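Local coordinates for tudor domain-containing protein 1 (Homo sapiens, PDB 5M9N) that probably helps silence transposable elements in the male germline through the piRNA pathway, its Tudor domains binding Piwi proteins that carry methylated arginines, at residues A[29-40]-A[50-58]; A[164-172]-A[204-213]. All coordinates share one frame; numbering follows the deposited sequence.

Contact 1: A[29-40]-A[50-58]; sequences LTLNVGDEFCGV and FFCQQLQSG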
# COMPACT_ATOMS: atom_id res chain seq x y z
N LEU A 29 -5.90 -1.75 -9.39
CA LEU A 29 -7.31 -1.81 -9.10
C LEU A 29 -8.01 -0.66 -9.82
O LEU A 29 -7.56 0.48 -9.80
CB LEU A 29 -7.57 -1.75 -7.60
CG LEU A 29 -7.12 -3.00 -6.85
CD1 LEU A 29 -6.89 -2.70 -5.38
CD2 LEU A 29 -8.13 -4.14 -6.98
N THR A 30 -9.06 -1.01 -10.55
CA THR A 30 -9.98 -0.07 -11.15
C THR A 30 -10.78 0.41 -9.96
O THR A 30 -11.43 -0.40 -9.26
CB THR A 30 -10.92 -0.73 -12.19
OG1 THR A 30 -10.17 -1.19 -13.32
CG2 THR A 30 -12.03 0.24 -12.68
N LEU A 31 -10.67 1.71 -9.71
CA LEU A 31 -11.45 2.41 -8.72
C LEU A 31 -12.09 3.55 -9.47
O LEU A 31 -11.42 4.50 -9.86
CB LEU A 31 -10.58 2.91 -7.59
CG LEU A 31 -10.78 2.13 -6.30
CD1 LEU A 31 -10.51 0.65 -6.48
CD2 LEU A 31 -9.90 2.74 -5.22
N ASN A 32 -13.36 3.40 -9.78
CA ASN A 32 -14.12 4.46 -10.45
C ASN A 32 -14.60 5.47 -9.41
O ASN A 32 -14.85 5.11 -8.24
CB ASN A 32 -15.30 3.87 -11.22
CG ASN A 32 -14.85 2.92 -12.33
OD1 ASN A 32 -15.36 1.82 -12.45
ND2 ASN A 32 -13.87 3.34 -13.12
N VAL A 33 -14.75 6.73 -9.85
CA VAL A 33 -15.32 7.76 -9.00
C VAL A 33 -16.73 7.24 -8.59
O VAL A 33 -17.44 6.64 -9.38
CB VAL A 33 -15.45 9.16 -9.69
CG1 VAL A 33 -16.11 10.15 -8.74
CG2 VAL A 33 -14.09 9.71 -10.14
N GLY A 34 -17.10 7.45 -7.34
CA GLY A 34 -18.37 6.91 -6.85
C GLY A 34 -18.31 5.48 -6.33
O GLY A 34 -19.21 5.07 -5.64
N ASP A 35 -17.24 4.72 -6.62
CA ASP A 35 -17.10 3.41 -5.97
C ASP A 35 -17.01 3.60 -4.48
O ASP A 35 -16.34 4.52 -4.01
CB ASP A 35 -15.86 2.64 -6.43
CG ASP A 35 -15.97 2.15 -7.85
OD1 ASP A 35 -16.97 2.42 -8.54
OD2 ASP A 35 -15.03 1.50 -8.30
N GLU A 36 -17.71 2.73 -3.76
CA GLU A 36 -17.51 2.57 -2.35
C GLU A 36 -17.05 1.14 -2.13
O GLU A 36 -17.46 0.21 -2.86
CB GLU A 36 -18.79 2.81 -1.57
CG GLU A 36 -19.39 4.17 -1.70
CD GLU A 36 -20.62 4.31 -0.81
OE1 GLU A 36 -21.57 3.52 -0.97
OE2 GLU A 36 -20.62 5.22 0.04
N PHE A 37 -16.18 0.92 -1.16
CA PHE A 37 -15.88 -0.47 -0.79
C PHE A 37 -15.59 -0.51 0.68
O PHE A 37 -15.20 0.53 1.26
CB PHE A 37 -14.73 -1.03 -1.61
CG PHE A 37 -13.44 -0.29 -1.42
CD1 PHE A 37 -12.57 -0.61 -0.38
CD2 PHE A 37 -13.08 0.72 -2.32
CE1 PHE A 37 -11.36 0.06 -0.25
CE2 PHE A 37 -11.87 1.38 -2.20
CZ PHE A 37 -11.00 1.05 -1.17
N CYS A 38 -15.76 -1.69 1.27
CA CYS A 38 -15.38 -1.89 2.67
C CYS A 38 -13.90 -2.20 2.62
O CYS A 38 -13.51 -3.09 1.90
CB CYS A 38 -16.14 -3.04 3.37
SG CYS A 38 -17.86 -2.57 3.65
N GLY A 39 -13.11 -1.45 3.38
CA GLY A 39 -11.71 -1.75 3.50
C GLY A 39 -11.08 -1.41 4.81
O GLY A 39 -11.75 -1.00 5.76
N VAL A 40 -9.75 -1.51 4.82
CA VAL A 40 -8.95 -1.23 5.99
C VAL A 40 -7.89 -0.22 5.60
O VAL A 40 -7.42 -0.25 4.45
CB VAL A 40 -8.33 -2.52 6.60
CG1 VAL A 40 -9.45 -3.49 7.03
CG2 VAL A 40 -7.39 -3.22 5.64
N PHE A 50 -1.73 7.95 2.35
CA PHE A 50 -2.09 6.74 3.08
C PHE A 50 -2.58 5.69 2.11
O PHE A 50 -2.75 5.99 0.94
CB PHE A 50 -3.05 7.03 4.23
CG PHE A 50 -4.46 7.39 3.82
CD1 PHE A 50 -4.80 8.71 3.55
CD2 PHE A 50 -5.44 6.42 3.74
CE1 PHE A 50 -6.09 9.07 3.17
CE2 PHE A 50 -6.71 6.77 3.36
CZ PHE A 50 -7.06 8.08 3.10
N PHE A 51 -2.80 4.46 2.62
CA PHE A 51 -3.09 3.29 1.79
C PHE A 51 -4.21 2.48 2.39
O PHE A 51 -4.18 2.24 3.58
CB PHE A 51 -1.91 2.37 1.72
CG PHE A 51 -0.77 2.96 0.95
CD1 PHE A 51 0.16 3.70 1.58
CD2 PHE A 51 -0.71 2.78 -0.38
CE1 PHE A 51 1.23 4.26 0.86
CE2 PHE A 51 0.35 3.29 -1.12
CZ PHE A 51 1.32 4.01 -0.50
N CYS A 52 -5.10 2.03 1.54
CA CYS A 52 -6.24 1.21 1.98
C CYS A 52 -6.10 -0.09 1.22
O CYS A 52 -5.49 -0.15 0.15
CB CYS A 52 -7.57 1.91 1.59
SG CYS A 52 -7.83 3.40 2.55
N GLN A 53 -6.64 -1.15 1.81
CA GLN A 53 -6.90 -2.37 1.10
C GLN A 53 -8.40 -2.70 1.20
O GLN A 53 -9.04 -2.39 2.19
CB GLN A 53 -6.13 -3.53 1.74
CG GLN A 53 -4.63 -3.40 1.85
CD GLN A 53 -4.04 -4.44 2.78
OE1 GLN A 53 -4.52 -4.63 3.90
NE2 GLN A 53 -3.01 -5.14 2.32
N GLN A 54 -8.88 -3.39 0.18
CA GLN A 54 -10.20 -3.88 0.11
C GLN A 54 -10.28 -5.06 1.05
O GLN A 54 -9.44 -5.96 1.01
CB GLN A 54 -10.52 -4.30 -1.31
CG GLN A 54 -10.48 -3.14 -2.28
CD GLN A 54 -10.65 -3.58 -3.72
OE1 GLN A 54 -10.45 -4.75 -4.04
NE2 GLN A 54 -11.01 -2.66 -4.58
N LEU A 55 -11.28 -5.08 1.90
CA LEU A 55 -11.42 -6.19 2.84
C LEU A 55 -11.48 -7.52 2.07
O LEU A 55 -10.87 -8.50 2.49
CB LEU A 55 -12.62 -5.96 3.73
CG LEU A 55 -12.92 -7.05 4.76
CD1 LEU A 55 -11.70 -7.50 5.58
CD2 LEU A 55 -14.04 -6.56 5.66
N GLN A 56 -12.11 -7.54 0.91
CA GLN A 56 -12.26 -8.79 0.14
C GLN A 56 -10.93 -9.38 -0.39
O GLN A 56 -10.95 -10.45 -1.00
CB GLN A 56 -13.30 -8.63 -1.00
CG GLN A 56 -14.76 -8.90 -0.60
CD GLN A 56 -15.59 -7.65 -0.42
OE1 GLN A 56 -15.38 -6.91 0.53
NE2 GLN A 56 -16.57 -7.40 -1.32
N SER A 57 -9.81 -8.69 -0.13
CA SER A 57 -8.44 -9.09 -0.47
C SER A 57 -7.73 -10.09 0.43
O SER A 57 -6.63 -10.56 0.07
CB SER A 57 -7.50 -7.82 -0.48
OG SER A 57 -7.07 -7.41 0.85
N GLY A 58 -8.27 -10.37 1.61
CA GLY A 58 -7.58 -11.20 2.59
C GLY A 58 -7.15 -12.56 2.05
O GLY A 58 -6.00 -13.00 2.26
O HOH W 1 -13.81 -4.72 -0.50

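Contact 2: A[164-172]-A[204-213]; sequences AICLMKKLV and VSKVLLDAGF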
# COMPACT_ATOMS: atom_id res chain seq x y z
N ALA A 164 -2.28 15.04 14.65
CA ALA A 164 -3.41 14.86 13.73
C ALA A 164 -3.38 13.44 13.20
O ALA A 164 -4.39 12.77 13.12
CB ALA A 164 -3.34 15.85 12.58
N ILE A 165 -2.18 13.01 12.83
CA ILE A 165 -1.93 11.67 12.32
C ILE A 165 -2.29 10.55 13.33
O ILE A 165 -2.88 9.54 12.96
CB ILE A 165 -0.47 11.59 11.87
CG1 ILE A 165 -0.26 12.51 10.64
CG2 ILE A 165 -0.06 10.17 11.55
CD1 ILE A 165 1.18 13.01 10.52
N CYS A 166 -1.92 10.77 14.58
CA CYS A 166 -2.30 9.92 15.71
C CYS A 166 -3.81 9.75 15.80
O CYS A 166 -4.32 8.65 15.89
CB CYS A 166 -1.79 10.54 17.00
SG CYS A 166 -2.01 9.48 18.42
N LEU A 167 -4.51 10.87 15.77
CA LEU A 167 -5.94 10.89 15.80
C LEU A 167 -6.56 10.14 14.64
O LEU A 167 -7.48 9.37 14.84
CB LEU A 167 -6.46 12.32 15.80
CG LEU A 167 -7.99 12.44 15.75
CD1 LEU A 167 -8.65 11.80 16.97
CD2 LEU A 167 -8.41 13.88 15.61
N MET A 168 -6.09 10.40 13.42
CA MET A 168 -6.53 9.63 12.26
C MET A 168 -6.34 8.12 12.45
O MET A 168 -7.25 7.34 12.12
CB MET A 168 -5.82 10.08 10.97
CG MET A 168 -6.31 9.33 9.74
SD MET A 168 -5.55 9.88 8.18
CE MET A 168 -6.15 8.62 7.06
N LYS A 169 -5.17 7.72 12.94
CA LYS A 169 -4.84 6.33 13.20
C LYS A 169 -5.84 5.71 14.18
O LYS A 169 -6.24 4.55 14.00
CB LYS A 169 -3.42 6.18 13.78
CG LYS A 169 -2.30 6.41 12.78
CD LYS A 169 -1.04 6.75 13.55
CE LYS A 169 0.19 6.85 12.66
NZ LYS A 169 0.41 5.56 11.96
N LYS A 170 -6.21 6.49 15.19
CA LYS A 170 -7.16 6.10 16.26
C LYS A 170 -8.57 5.93 15.68
O LYS A 170 -9.27 5.00 16.04
CB LYS A 170 -7.13 7.19 17.35
CG LYS A 170 -7.96 6.98 18.62
CD LYS A 170 -7.65 8.12 19.62
CE LYS A 170 -8.01 7.81 21.09
NZ LYS A 170 -9.44 8.01 21.45
N LEU A 171 -8.99 6.80 14.77
CA LEU A 171 -10.32 6.64 14.17
C LEU A 171 -10.48 5.41 13.27
O LEU A 171 -11.57 4.96 13.06
CB LEU A 171 -10.72 7.91 13.40
CG LEU A 171 -10.76 9.20 14.20
CD1 LEU A 171 -10.50 10.41 13.30
CD2 LEU A 171 -12.06 9.37 14.98
N VAL A 172 -9.40 4.89 12.69
CA VAL A 172 -9.48 3.82 11.69
C VAL A 172 -8.82 2.51 12.08
O VAL A 172 -8.94 1.53 11.34
CB VAL A 172 -8.90 4.25 10.30
CG1 VAL A 172 -9.63 5.50 9.80
CG2 VAL A 172 -7.40 4.48 10.36
N VAL A 204 -13.98 10.69 8.64
CA VAL A 204 -12.69 10.95 9.21
C VAL A 204 -12.36 12.42 8.97
O VAL A 204 -11.84 13.05 9.86
CB VAL A 204 -11.59 9.98 8.68
CG1 VAL A 204 -10.20 10.36 9.19
CG2 VAL A 204 -11.92 8.55 9.09
N SER A 205 -12.67 12.94 7.77
CA SER A 205 -12.51 14.36 7.42
C SER A 205 -13.17 15.28 8.47
O SER A 205 -12.52 16.16 8.98
CB SER A 205 -13.10 14.66 6.03
OG SER A 205 -12.37 14.02 4.96
N LYS A 206 -14.43 15.03 8.78
CA LYS A 206 -15.24 15.90 9.71
C LYS A 206 -14.63 15.95 11.12
O LYS A 206 -14.52 17.03 11.70
CB LYS A 206 -16.74 15.45 9.77
CG LYS A 206 -17.66 16.32 10.68
CD LYS A 206 -17.49 17.83 10.49
CE LYS A 206 -18.68 18.69 10.93
NZ LYS A 206 -19.36 18.20 12.17
N VAL A 207 -14.19 14.81 11.63
CA VAL A 207 -13.59 14.77 12.96
C VAL A 207 -12.29 15.60 13.02
O VAL A 207 -12.06 16.32 13.98
CB VAL A 207 -13.28 13.33 13.42
CG1 VAL A 207 -12.55 13.34 14.76
CG2 VAL A 207 -14.55 12.49 13.52
N LEU A 208 -11.45 15.49 11.99
CA LEU A 208 -10.23 16.29 11.91
C LEU A 208 -10.48 17.82 11.81
O LEU A 208 -9.74 18.61 12.40
CB LEU A 208 -9.34 15.82 10.74
CG LEU A 208 -8.72 14.43 10.84
CD1 LEU A 208 -8.03 14.07 9.53
CD2 LEU A 208 -7.72 14.34 11.99
N LEU A 209 -11.49 18.21 11.03
CA LEU A 209 -12.00 19.58 11.00
C LEU A 209 -12.54 20.01 12.37
O LEU A 209 -12.18 21.08 12.86
CB LEU A 209 -13.10 19.72 9.95
CG LEU A 209 -12.62 19.59 8.49
CD1 LEU A 209 -13.68 19.04 7.55
CD2 LEU A 209 -12.11 20.92 7.99
N ASP A 210 -13.36 19.17 13.01
CA ASP A 210 -13.91 19.51 14.33
C ASP A 210 -12.84 19.63 15.41
O ASP A 210 -12.96 20.47 16.30
CB ASP A 210 -14.98 18.50 14.76
CG ASP A 210 -16.25 18.60 13.93
OD1 ASP A 210 -16.40 19.53 13.11
OD2 ASP A 210 -17.13 17.75 14.10
N ALA A 211 -11.78 18.83 15.31
CA ALA A 211 -10.71 18.84 16.31
C ALA A 211 -9.66 19.94 16.13
O ALA A 211 -8.71 20.02 16.92
CB ALA A 211 -10.02 17.49 16.34
N GLY A 212 -9.79 20.77 15.09
CA GLY A 212 -8.84 21.85 14.85
C GLY A 212 -7.84 21.53 13.74
O GLY A 212 -7.50 22.41 12.97
N PHE A 213 -7.43 20.27 13.65
CA PHE A 213 -6.24 19.87 12.89
C PHE A 213 -6.38 20.15 11.39
O PHE A 213 -5.38 20.43 10.72
CB PHE A 213 -5.90 18.39 13.11
CG PHE A 213 -5.73 18.00 14.56
CD1 PHE A 213 -4.83 18.69 15.38
CD2 PHE A 213 -6.47 16.97 15.12
CE1 PHE A 213 -4.68 18.34 16.72
CE2 PHE A 213 -6.32 16.62 16.46
CZ PHE A 213 -5.42 17.30 17.26

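Contact 1: A[29-40]-A[50-58]
Cys52 CA meets the carbonyl of Val40 in a CA-H...O contact, 3.1 Å from Val40 O, while Cys52 CB sits near the plane of the Phe37 ring, at the ring's edge. At Gln53 the two strands join in an antiparallel hydrogen-bonded pair, Gln53 N giving to Val40 O and Val40 N to Gln53 O, both at 2.9 Å. The Gln53 side chain accompanies that of Val40 on the same side of the sheet, OE1 lying 3.6 Å from Val40 CG2; its NE2 reaches the backbone O of Asp119. Gln54 faces Gly39 as a non-hydrogen-bonded pair. Its CG lies over one face of the Phe37 ring in a CH-pi contact, 4.1 Å from the centroid and 22° off the normal. With CG beside the backbone N (chi1 -63°) and the chain extended beyond it, the amide continues to Leu29 and Leu31, where NE2 lies 3.8 Å from Leu31 CD1. Leu55 N closes the ladder with a nearly straight bond to Cys38 O (171° at the hydrogen), and a water donates to both Cys38 O and Gln56 OE1. Gln54 O accepts from both Ser57 N and Ser57 OG. This is an antiparallel beta hairpin, strands 36-44 and 49-54, in the SN-like part of an extended Tudor domain.

Contact 2: A[164-172]-A[204-213]
Two helices of the SN-like part of the extended Tudor domain, 162-172 and 204-210, pack here in a broadly antiparallel pair, their segment axes 142° apart in direction and 10.6 Å apart at closest approach. The interface is apolar and runs from Val172 against Val204 to Ala164 against Phe213. At the first end Val204 spreads its two methyls: CG2 meets Val172 CG1 at 3.9 Å, and CG1 reaches both Met168 CG and Leu171 CD1. The side chains of Met168 and Val172 each cross that of Val204 at about a right angle. Met168 and Val172 also touch Ile44 of strand 36-44, so this end of the pair rests on the mixed sheet. One turn further along the second helix, Val207 meets Leu171, and the two slide past each other in opposite directions, with both leucine methyls close to Val207 CG1, CD1 at 3.9 Å.

Leu167 comes next, and one methyl does most of its work. With CG anti to the backbone N (chi1 176°), CD2 reaches across to Leu208 CD2 at 3.7 Å and to Ala211 CB at 4.0 Å, and lies in the plane of the Phe213 ring at its edge. Leu208 CD2 also approaches Ala164 O. After the second helix, Gly212 takes a positive phi, and the chain turns so that Phe213 points back at the first helix. Both faces of its ring are covered: Ala211 O stands 4.0 Å above the centre of one, and Ala164 CA lies over the other, offset toward the rim. There Ala164 CA makes a CH-pi contact 4.2 Å from the ring centroid, 20° off the normal, and Ala164 CB packs 3.6 Å from Phe213 CB.

Both segments of contact 1 precede those of contact 2 in the chain, and the centres lie about 20 Å apart, yet they meet directly: Phe50 CD1 of the 50-58 segment packs 3.8 Å from Met168 CE of helix 162-172. Strand 36-44 gives a second connection, since it continues past Val40 to Val41 and Ile44, both touched by Val172. Strand 146-150 adds a third, with Ile146 against Leu29, Leu31 and Phe37 in contact 1 and Leu150 against Val204 and Leu208 in contact 2. The mixed sheet thus joins the hairpin to the more peripheral helix pair. In contact 1 the Phe51 side chain lies about 4 Å from a bound 1,2-ethanediol, probably from the crystallisation liquor.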